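Local coordinates for solute Binding Protein, BlMnBP1 in complex with mannotriose (Bifidobacterium, PDB 6FUV) that binds manno-oligosaccharides such as mannotriose and probably delivers them to an ABC transporter for uptake, at residues K200-N203 with Q204-H208; K405-T408 with I409-M413; P367-E370 with G371-D374; D44-I47 with K48-N51. All coordinates share one frame; numbering follows the deposited sequence.

Overall arrangement
Contacts 1 and 3 are neighbours, with centres about 10 Å apart. They are joined by Q204 NE2 to P367 O (2.8 Å) and H208 NE2 to E372 OE1 (2.7 Å), both probable hydrogen bonds. Contact 2 caps the C-terminal helix 409-426; its centre is about 24 Å from that of contact 1. Contact 4 lies on the opposite side of the chain's centre from contacts 1 and 2, about 41 Å from contact 1, centre to centre. Contacts 1 and 4 stand back from the sugar: the side chain of M202 is about 11 Å from a bound mannose unit, and that of Y46 about 13 Å.

Contact 1 (K200-N203 with Q204-H208); sequences KFMN and QIMPH
The ring of F201 is the apolar centre, and M206 CG lies over one of its faces, 3.5 Å from F201 CE2. The sulfur follows in a Met-aromatic contact: M206 SD is 4.7 Å from the centroid of the F201 ring and stands oblique to it, 51° off the normal. I205 reaches the same ring obliquely, with its CG2 branch 3.9 Å from F201 CD1. F201 takes a first torsion of -172°, with CG opposite its own N and beside its carbonyl carbon, which carries the ring to where both later residues can reach it. A serine in place of F201 would probably leave the M206 thioether and the I205 methyl without their shared apolar surface. The backbone here is the short helix 201-205, which widens into a pi-type turn. M206 N donates to F201 O at 2.9 Å and nearly straight, a five-residue step. K200 O receives two weak bonds, from Q204 N and I205 N. A 3-10 segment, 206-207, follows, and P207 CG packs on N203 O at 3.3 Å. Toward the polar edge the side chain of K200 crosses that of Q204, with K200 CD 3.3 Å from Q204 OE1. The other end of that amide, Q204 NE2, bonds to P367 O. N203 ND2 likewise donates to A366 O, tying the helix to the loop after strand 361-364.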
loop_
_atom_site.group_PDB
_atom_site.type_symbol
_atom_site.label_atom_id
_atom_site.label_comp_id
_atom_site.label_asym_id
_atom_site.label_seq_id
_atom_site.Cartn_x
_atom_site.Cartn_y
_atom_site.Cartn_z
ATOM N N LYS A 200 1.759 -4.508 -17.737
ATOM C CA LYS A 200 3.050 -5.154 -17.924
ATOM C C LYS A 200 4.250 -4.258 -17.613
ATOM O O LYS A 200 5.402 -4.742 -17.690
ATOM C CB LYS A 200 3.212 -5.623 -19.354
ATOM C CG LYS A 200 2.216 -6.689 -19.771
ATOM C CD LYS A 200 2.595 -7.292 -21.104
ATOM C CE LYS A 200 1.348 -7.704 -21.854
ATOM N NZ LYS A 200 0.765 -8.869 -21.197
ATOM N N PHE A 201 4.022 -2.976 -17.268
ATOM C CA PHE A 201 5.151 -2.069 -17.045
ATOM C C PHE A 201 6.008 -2.469 -15.849
ATOM O O PHE A 201 7.229 -2.521 -15.960
ATOM C CB PHE A 201 4.669 -0.646 -16.864
ATOM C CG PHE A 201 5.767 0.331 -16.831
ATOM C CD1 PHE A 201 6.442 0.684 -17.983
ATOM C CD2 PHE A 201 6.175 0.864 -15.652
ATOM C CE1 PHE A 201 7.480 1.581 -17.946
ATOM C CE2 PHE A 201 7.195 1.774 -15.625
ATOM C CZ PHE A 201 7.862 2.117 -16.759
ATOM N N MET A 202 5.396 -2.799 -14.717
ATOM C CA MET A 202 6.176 -2.989 -13.499
ATOM C C MET A 202 7.092 -4.210 -13.609
ATOM O O MET A 202 8.312 -4.109 -13.449
ATOM C CB MET A 202 5.237 -3.108 -12.304
ATOM C CG MET A 202 5.914 -3.219 -10.938
ATOM S SD MET A 202 6.523 -1.701 -10.154
ATOM C CE MET A 202 5.548 -0.420 -10.991
ATOM N N ASN A 203 6.526 -5.370 -13.900
ATOM C CA ASN A 203 7.242 -6.629 -13.793
ATOM C C ASN A 203 7.805 -7.133 -15.121
ATOM O O ASN A 203 8.624 -8.060 -15.111
ATOM C CB ASN A 203 6.315 -7.679 -13.180
ATOM C CG ASN A 203 5.957 -7.377 -11.707
ATOM O OD1 ASN A 203 6.809 -6.930 -10.915
ATOM N ND2 ASN A 203 4.697 -7.589 -11.351
ATOM N N GLN A 204 7.459 -6.510 -16.248
ATOM C CA GLN A 204 7.923 -6.991 -17.543
ATOM C C GLN A 204 8.679 -5.962 -18.356
ATOM O O GLN A 204 9.557 -6.343 -19.072
ATOM C CB GLN A 204 6.748 -7.489 -18.376
ATOM C CG GLN A 204 5.985 -8.672 -17.763
ATOM C CD GLN A 204 4.971 -9.257 -18.719
ATOM O OE1 GLN A 204 5.077 -9.100 -19.925
ATOM N NE2 GLN A 204 4.004 -9.955 -18.184
ATOM N N ILE A 205 8.388 -4.680 -18.228
ATOM C CA ILE A 205 9.110 -3.658 -18.953
ATOM C C ILE A 205 10.277 -3.137 -18.133
ATOM O O ILE A 205 11.402 -3.055 -18.627
ATOM C CB ILE A 205 8.163 -2.511 -19.355
ATOM C CG1 ILE A 205 7.055 -3.027 -20.253
ATOM C CG2 ILE A 205 8.988 -1.425 -20.010
ATOM C CD1 ILE A 205 6.285 -1.970 -20.958
ATOM N N MET A 206 10.017 -2.712 -16.897
ATOM C CA MET A 206 11.066 -2.132 -16.056
ATOM C C MET A 206 12.298 -3.015 -15.915
ATOM O O MET A 206 13.417 -2.500 -16.051
ATOM C CB MET A 206 10.470 -1.798 -14.684
ATOM C CG MET A 206 9.661 -0.516 -14.647
ATOM S SD MET A 206 9.307 0.098 -13.018
ATOM C CE MET A 206 10.921 0.312 -12.311
ATOM N N PRO A 207 12.196 -4.325 -15.677
ATOM C CA PRO A 207 13.417 -5.145 -15.621
ATOM C C PRO A 207 14.122 -5.303 -16.972
ATOM O O PRO A 207 15.199 -5.889 -17.033
ATOM C CB PRO A 207 12.898 -6.471 -15.069
ATOM C CG PRO A 207 11.470 -6.545 -15.587
ATOM C CD PRO A 207 10.967 -5.123 -15.506
ATOM N N HIS A 208 13.601 -4.746 -18.053
ATOM C CA HIS A 208 14.241 -4.825 -19.365
ATOM C C HIS A 208 14.457 -3.435 -19.961
ATOM O O HIS A 208 14.488 -3.256 -21.172
ATOM C CB HIS A 208 13.414 -5.654 -20.337
ATOM C CG HIS A 208 13.280 -7.083 -19.963
ATOM N ND1 HIS A 208 14.277 -8.004 -20.182
ATOM C CD2 HIS A 208 12.237 -7.769 -19.454
ATOM C CE1 HIS A 208 13.856 -9.197 -19.817
ATOM N NE2 HIS A 208 12.628 -9.080 -19.346
#

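Contact 2 (K405-T408 with I409-M413); sequences KTKT and IDQIM
The side-chain amide of Q411 is the flat group that meets T408. T408 N approaches it from above the carbonyl plane, 72° out of it, and donates to Q411 OE1 at 3.2 Å. The N-H points almost straight at the oxygen (175°), although it is not on a lone pair. The nitrogen end of the amide meets aliphatic carbon: Q411 NE2 is 3.5 Å from K407 CG. In return Q411 N donates to T408 OG1 at 3.0 Å. The two reciprocal bonds make a capping box, with T408 as N-cap of helix 409-426. T408 has OG1 between its own N and carbonyl carbon (chi1 66°), which turns the hydroxyl to the first turn of the helix. I412 N donates to T408 O, and I412 CG1 packs on that oxygen at 3.3 Å. K407 CD lies across I412 CG1 at 4.0 Å, while K407 NZ forms a salt bridge with E415. Just before, K405 closes helix 393-404 in a Schellman motif, and only T406 and K407 separate it from the N-cap T408. The box gives the backbone N-H of Q411, in the first turn, a side-chain acceptor, and the N-H of T408 an amide oxygen.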
loop_
_atom_site.group_PDB
_atom_site.type_symbol
_atom_site.label_atom_id
_atom_site.label_comp_id
_atom_site.label_asym_id
_atom_site.label_seq_id
_atom_site.Cartn_x
_atom_site.Cartn_y
_atom_site.Cartn_z
ATOM N N LYS A 405 16.830 23.509 -4.243
ATOM C CA LYS A 405 17.187 23.847 -5.614
ATOM C C LYS A 405 18.599 23.407 -5.967
ATOM O O LYS A 405 19.269 24.059 -6.774
ATOM C CB LYS A 405 17.032 25.353 -5.842
ATOM C CG LYS A 405 15.708 25.907 -5.328
ATOM C CD LYS A 405 15.814 27.362 -4.906
ATOM C CE LYS A 405 14.488 27.843 -4.279
ATOM N NZ LYS A 405 14.647 29.178 -3.626
ATOM N N THR A 406 19.055 22.303 -5.380
ATOM C CA THR A 406 20.373 21.778 -5.696
ATOM C C THR A 406 20.375 20.874 -6.910
ATOM O O THR A 406 21.443 20.619 -7.477
ATOM C CB THR A 406 20.908 20.978 -4.512
ATOM O OG1 THR A 406 20.014 19.895 -4.236
ATOM C CG2 THR A 406 21.011 21.839 -3.264
ATOM N N LYS A 407 19.214 20.369 -7.306
ATOM C CA LYS A 407 19.118 19.460 -8.436
ATOM C C LYS A 407 17.754 19.630 -9.085
ATOM O O LYS A 407 16.762 19.841 -8.383
ATOM C CB LYS A 407 19.279 17.996 -8.001
ATOM C CG LYS A 407 20.632 17.505 -7.770
ATOM C CD LYS A 407 20.574 16.026 -7.359
ATOM C CE LYS A 407 21.941 15.484 -6.971
ATOM N NZ LYS A 407 21.805 14.129 -6.324
ATOM N N THR A 408 17.710 19.493 -10.412
ATOM C CA THR A 408 16.473 19.380 -11.159
ATOM C C THR A 408 15.885 17.971 -11.012
ATOM O O THR A 408 16.578 17.012 -10.684
ATOM C CB THR A 408 16.733 19.664 -12.629
ATOM O OG1 THR A 408 17.575 18.634 -13.161
ATOM C CG2 THR A 408 17.383 21.051 -12.815
ATOM N N ILE A 409 14.585 17.841 -11.294
ATOM C CA ILE A 409 13.986 16.503 -11.305
ATOM C C ILE A 409 14.642 15.609 -12.348
ATOM O O ILE A 409 14.799 14.401 -12.139
ATOM C CB ILE A 409 12.471 16.568 -11.542
ATOM C CG1 ILE A 409 11.866 15.186 -11.298
ATOM C CG2 ILE A 409 12.136 17.050 -12.944
ATOM C CD1 ILE A 409 11.965 14.708 -9.944
ATOM N N ASP A 410 15.066 16.185 -13.473
ATOM C CA ASP A 410 15.746 15.395 -14.490
ATOM C C ASP A 410 17.094 14.856 -13.997
ATOM O O ASP A 410 17.434 13.698 -14.239
ATOM C CB ASP A 410 15.926 16.254 -15.737
ATOM C CG ASP A 410 14.654 17.027 -16.108
ATOM O OD1 ASP A 410 13.642 16.426 -16.510
ATOM O OD2 ASP A 410 14.674 18.266 -15.944
ATOM N N GLN A 411 17.889 15.676 -13.327
ATOM C CA GLN A 411 19.127 15.159 -12.749
ATOM C C GLN A 411 18.858 13.972 -11.828
ATOM O O GLN A 411 19.608 12.982 -11.847
ATOM C CB GLN A 411 19.838 16.255 -11.955
ATOM C CG GLN A 411 20.476 17.354 -12.760
ATOM C CD GLN A 411 20.939 18.510 -11.894
ATOM O OE1 GLN A 411 20.423 19.615 -12.036
ATOM N NE2 GLN A 411 21.906 18.258 -10.977
ATOM N N ILE A 412 17.822 14.077 -10.990
ATOM C CA ILE A 412 17.509 13.014 -10.052
ATOM C C ILE A 412 17.089 11.759 -10.803
ATOM O O ILE A 412 17.520 10.652 -10.462
ATOM C CB ILE A 412 16.427 13.479 -9.066
ATOM C CG1 ILE A 412 16.882 14.712 -8.291
ATOM C CG2 ILE A 412 16.147 12.399 -8.068
ATOM C CD1 ILE A 412 15.823 15.398 -7.417
ATOM N N MET A 413 16.242 11.904 -11.842
ATOM C CA MET A 413 15.747 10.712 -12.515
ATOM C C MET A 413 16.872 10.115 -13.344
ATOM O O MET A 413 16.971 8.899 -13.483
ATOM C CB MET A 413 14.512 11.020 -13.363
ATOM C CG MET A 413 13.280 11.500 -12.599
ATOM S SD MET A 413 12.530 10.260 -11.538
ATOM C CE MET A 413 13.273 10.502 -9.913
#

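Contact 3 (P367-E370 with G371-D374)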
loop_
_atom_site.group_PDB
_atom_site.type_symbol
_atom_site.label_atom_id
_atom_site.label_comp_id
_atom_site.label_asym_id
_atom_site.label_seq_id
_atom_site.Cartn_x
_atom_site.Cartn_y
_atom_site.Cartn_z
ATOM N N PRO A 367 2.238 -10.485 -13.977
ATOM C CA PRO A 367 3.425 -11.118 -13.396
ATOM C C PRO A 367 4.632 -11.012 -14.327
ATOM O O PRO A 367 4.550 -10.611 -15.480
ATOM C CB PRO A 367 2.993 -12.574 -13.198
ATOM C CG PRO A 367 1.912 -12.774 -14.177
ATOM C CD PRO A 367 1.182 -11.462 -14.266
ATOM N N ALA A 368 5.781 -11.421 -13.821
ATOM C CA ALA A 368 6.961 -11.482 -14.666
ATOM C C ALA A 368 6.725 -12.457 -15.800
ATOM O O ALA A 368 5.932 -13.377 -15.694
ATOM C CB ALA A 368 8.181 -11.925 -13.841
ATOM N N LYS A 369 7.445 -12.262 -16.882
ATOM C CA LYS A 369 7.537 -13.273 -17.920
ATOM C C LYS A 369 7.936 -14.597 -17.293
ATOM O O LYS A 369 8.649 -14.646 -16.290
ATOM C CB LYS A 369 8.570 -12.858 -18.974
ATOM C CG LYS A 369 8.421 -11.425 -19.501
ATOM C CD LYS A 369 7.309 -11.252 -20.537
ATOM C CE LYS A 369 7.703 -11.807 -21.919
ATOM N NZ LYS A 369 7.311 -10.866 -23.021
ATOM N N GLU A 370 7.457 -15.684 -17.869
ATOM C CA GLU A 370 7.799 -16.992 -17.325
ATOM C C GLU A 370 9.315 -17.142 -17.324
ATOM O O GLU A 370 9.958 -17.011 -18.364
ATOM C CB GLU A 370 7.147 -18.108 -18.144
ATOM C CG GLU A 370 7.306 -19.511 -17.549
ATOM C CD GLU A 370 6.908 -20.610 -18.533
ATOM O OE1 GLU A 370 6.109 -20.326 -19.464
ATOM O OE2 GLU A 370 7.413 -21.752 -18.384
ATOM N N GLY A 371 9.881 -17.416 -16.163
ATOM C CA GLY A 371 11.314 -17.548 -15.995
ATOM C C GLY A 371 12.016 -16.359 -15.363
ATOM O O GLY A 371 13.181 -16.489 -14.975
ATOM N N GLU A 372 11.369 -15.210 -15.267
ATOM C CA GLU A 372 11.981 -14.020 -14.699
ATOM C C GLU A 372 11.313 -13.578 -13.410
ATOM O O GLU A 372 11.369 -12.403 -13.067
ATOM C CB GLU A 372 11.936 -12.881 -15.708
ATOM C CG GLU A 372 12.293 -13.287 -17.109
ATOM C CD GLU A 372 12.207 -12.128 -18.089
ATOM O OE1 GLU A 372 11.930 -11.005 -17.635
ATOM O OE2 GLU A 372 12.429 -12.319 -19.300
ATOM N N GLU A 373 10.699 -14.498 -12.675
ATOM C CA GLU A 373 9.991 -14.161 -11.444
ATOM C C GLU A 373 10.865 -13.421 -10.431
ATOM O O GLU A 373 10.342 -12.734 -9.554
ATOM C CB GLU A 373 9.443 -15.466 -10.821
ATOM C CG GLU A 373 8.471 -15.245 -9.644
ATOM C CD GLU A 373 7.879 -16.553 -9.033
ATOM O OE1 GLU A 373 8.500 -17.649 -9.128
ATOM O OE2 GLU A 373 6.770 -16.470 -8.458
ATOM N N ASP A 374 12.178 -13.539 -10.528
ATOM C CA ASP A 374 13.087 -12.883 -9.609
ATOM C C ASP A 374 13.820 -11.697 -10.231
ATOM O O ASP A 374 14.519 -10.990 -9.510
ATOM C CB ASP A 374 14.128 -13.900 -9.106
ATOM C CG ASP A 374 13.534 -15.007 -8.296
ATOM O OD1 ASP A 374 12.822 -14.712 -7.300
ATOM O OD2 ASP A 374 13.784 -16.182 -8.653
HETATM O O HOH W 1 9.494 -10.194 -16.866
#
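A368 starts the contact by placing its CB against the backbone of E372, 3.3 Å from E372 O. K369 then opens a type II beta turn that runs to E372 in the loop between strand 361-364 and helix 375-383. K369 O accepts from E372 N at 3.0 Å, and the N-H points nearly straight at it (168°). The side chains of K369 and E372 lie side by side and point the same way. K369 CB is 3.8 Å from E372 CD, but the charged ends part: K369 NZ and E372 OE2 are 6.5 Å apart. E370 takes the second place of the turn. G371 follows with a positive phi of 103°, where a side chain would jam against E370 O; this calls for glycine. E373 leads off to a salt bridge with R92. A leucine at E372 would probably leave both the H208 imidazole and the bound water without the carboxylate oxygen they share. That water links the two ends of the turn: it accepts from K369 N at 2.9 Å and donates to E372 OE1 at 2.7 Å.

Contact 4 (D44-I47 with K48-N51); sequences DAYI and KEFN
The backbone from D44 to N51 is regular alpha-helix, in which K48 N, E49 N, F50 N and N51 N donate to D44 O, A45 O, Y46 O and I47 O, the bond from E49 N to A45 O being weak at 3.3 Å. The side chains of this stretch meet the turn before mainly through its carbonyl oxygens. K48 CB sits 3.4 Å from D44 O, and its chain bends away beyond that. E49 runs back alongside the previous turn, with E49 CD 3.6 Å from A45 O. Its carboxylate also comes obliquely near the Y46 ring, with E49 OE1 4.4 Å from Y46 CD1. That carboxylate is held by a salt bridge to K41, so its charge has a partner near the start of the helix. I47 O accepts from N51 N and is also packed by carbon, with F50 CB and N51 CB close by. The same oxygen lies at the edge of the F50 ring, near its plane. F50 has CG opposite its own N (chi1 168°), which carries the ring away from the preceding turn. The Y46 hydroxyl bonds to N337. Helix 43-53 is the crossover of a beta-alpha-beta unit between the parallel strands 22-28 and 57-63. I47 packs on V59 and V61 of strand 57-63, and F50 on I57 and V59. F50 also meets F324 and W327 of helix 315-330 edge-to-face.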
loop_
_atom_site.group_PDB
_atom_site.type_symbol
_atom_site.label_atom_id
_atom_site.label_comp_id
_atom_site.label_asym_id
_atom_site.label_seq_id
_atom_site.Cartn_x
_atom_site.Cartn_y
_atom_site.Cartn_z
ATOM N N ASP A 44 -9.946 -5.579 18.767
ATOM C CA ASP A 44 -10.642 -6.405 19.761
ATOM C C ASP A 44 -12.089 -6.662 19.342
ATOM O O ASP A 44 -12.619 -7.766 19.488
ATOM C CB ASP A 44 -10.612 -5.741 21.149
ATOM C CG ASP A 44 -9.251 -5.819 21.835
ATOM O OD1 ASP A 44 -8.444 -6.709 21.531
ATOM O OD2 ASP A 44 -8.989 -4.975 22.672
ATOM N N ALA A 45 -12.729 -5.647 18.795
ATOM C CA ALA A 45 -14.046 -5.799 18.198
ATOM C C ALA A 45 -14.088 -6.904 17.145
ATOM O O ALA A 45 -15.058 -7.663 17.067
ATOM C CB ALA A 45 -14.459 -4.462 17.574
ATOM N N TYR A 46 -13.066 -6.999 16.304
ATOM C CA TYR A 46 -13.081 -8.076 15.326
ATOM C C TYR A 46 -12.853 -9.407 16.028
ATOM O O TYR A 46 -13.438 -10.436 15.664
ATOM C CB TYR A 46 -12.017 -7.858 14.233
ATOM C CG TYR A 46 -12.340 -6.781 13.242
ATOM C CD1 TYR A 46 -13.289 -6.970 12.277
ATOM C CD2 TYR A 46 -11.677 -5.587 13.253
ATOM C CE1 TYR A 46 -13.614 -5.946 11.369
ATOM C CE2 TYR A 46 -11.983 -4.579 12.324
ATOM C CZ TYR A 46 -12.936 -4.769 11.408
ATOM O OH TYR A 46 -13.235 -3.784 10.490
ATOM N N ILE A 47 -11.949 -9.411 17.000
ATOM C CA ILE A 47 -11.576 -10.666 17.627
ATOM C C ILE A 47 -12.758 -11.204 18.430
ATOM O O ILE A 47 -13.039 -12.408 18.434
ATOM C CB ILE A 47 -10.308 -10.455 18.476
ATOM C CG1 ILE A 47 -9.123 -10.195 17.539
ATOM C CG2 ILE A 47 -10.114 -11.653 19.423
ATOM C CD1 ILE A 47 -7.925 -9.645 18.176
ATOM N N LYS A 48 -13.503 -10.311 19.074
ATOM C CA LYS A 48 -14.712 -10.723 19.768
ATOM C C LYS A 48 -15.668 -11.429 18.815
ATOM O O LYS A 48 -16.258 -12.466 19.158
ATOM C CB LYS A 48 -15.358 -9.492 20.376
ATOM C CG LYS A 48 -16.551 -9.786 21.299
ATOM C CD LYS A 48 -17.548 -8.629 21.282
ATOM C CE LYS A 48 -18.859 -9.014 20.588
ATOM N NZ LYS A 48 -19.873 -9.555 21.564
ATOM N N GLU A 49 -15.824 -10.877 17.603
ATOM C CA GLU A 49 -16.678 -11.519 16.614
ATOM C C GLU A 49 -16.105 -12.851 16.175
ATOM O O GLU A 49 -16.850 -13.817 16.029
ATOM C CB GLU A 49 -16.893 -10.590 15.425
ATOM C CG GLU A 49 -17.927 -9.490 15.720
ATOM C CD GLU A 49 -17.815 -8.292 14.761
ATOM O OE1 GLU A 49 -17.239 -8.468 13.640
ATOM O OE2 GLU A 49 -18.274 -7.181 15.141
ATOM N N PHE A 50 -14.791 -12.932 15.986
ATOM C CA PHE A 50 -14.187 -14.209 15.610
ATOM C C PHE A 50 -14.446 -15.270 16.664
ATOM O O PHE A 50 -14.704 -16.436 16.325
ATOM C CB PHE A 50 -12.689 -14.024 15.378
ATOM C CG PHE A 50 -11.890 -15.321 15.255
ATOM C CD1 PHE A 50 -11.847 -16.009 14.081
ATOM C CD2 PHE A 50 -11.123 -15.768 16.302
ATOM C CE1 PHE A 50 -11.116 -17.149 13.938
ATOM C CE2 PHE A 50 -10.373 -16.894 16.179
ATOM C CZ PHE A 50 -10.376 -17.612 15.006
ATOM N N ASN A 51 -14.385 -14.865 17.948
ATOM C CA ASN A 51 -14.559 -15.767 19.078
ATOM C C ASN A 51 -15.999 -16.265 19.208
ATOM O O ASN A 51 -16.230 -17.284 19.873
ATOM C CB ASN A 51 -14.114 -15.078 20.384
ATOM C CG ASN A 51 -12.633 -15.078 20.553
ATOM O OD1 ASN A 51 -11.919 -15.999 20.071
ATOM N ND2 ASN A 51 -12.129 -14.052 21.226
#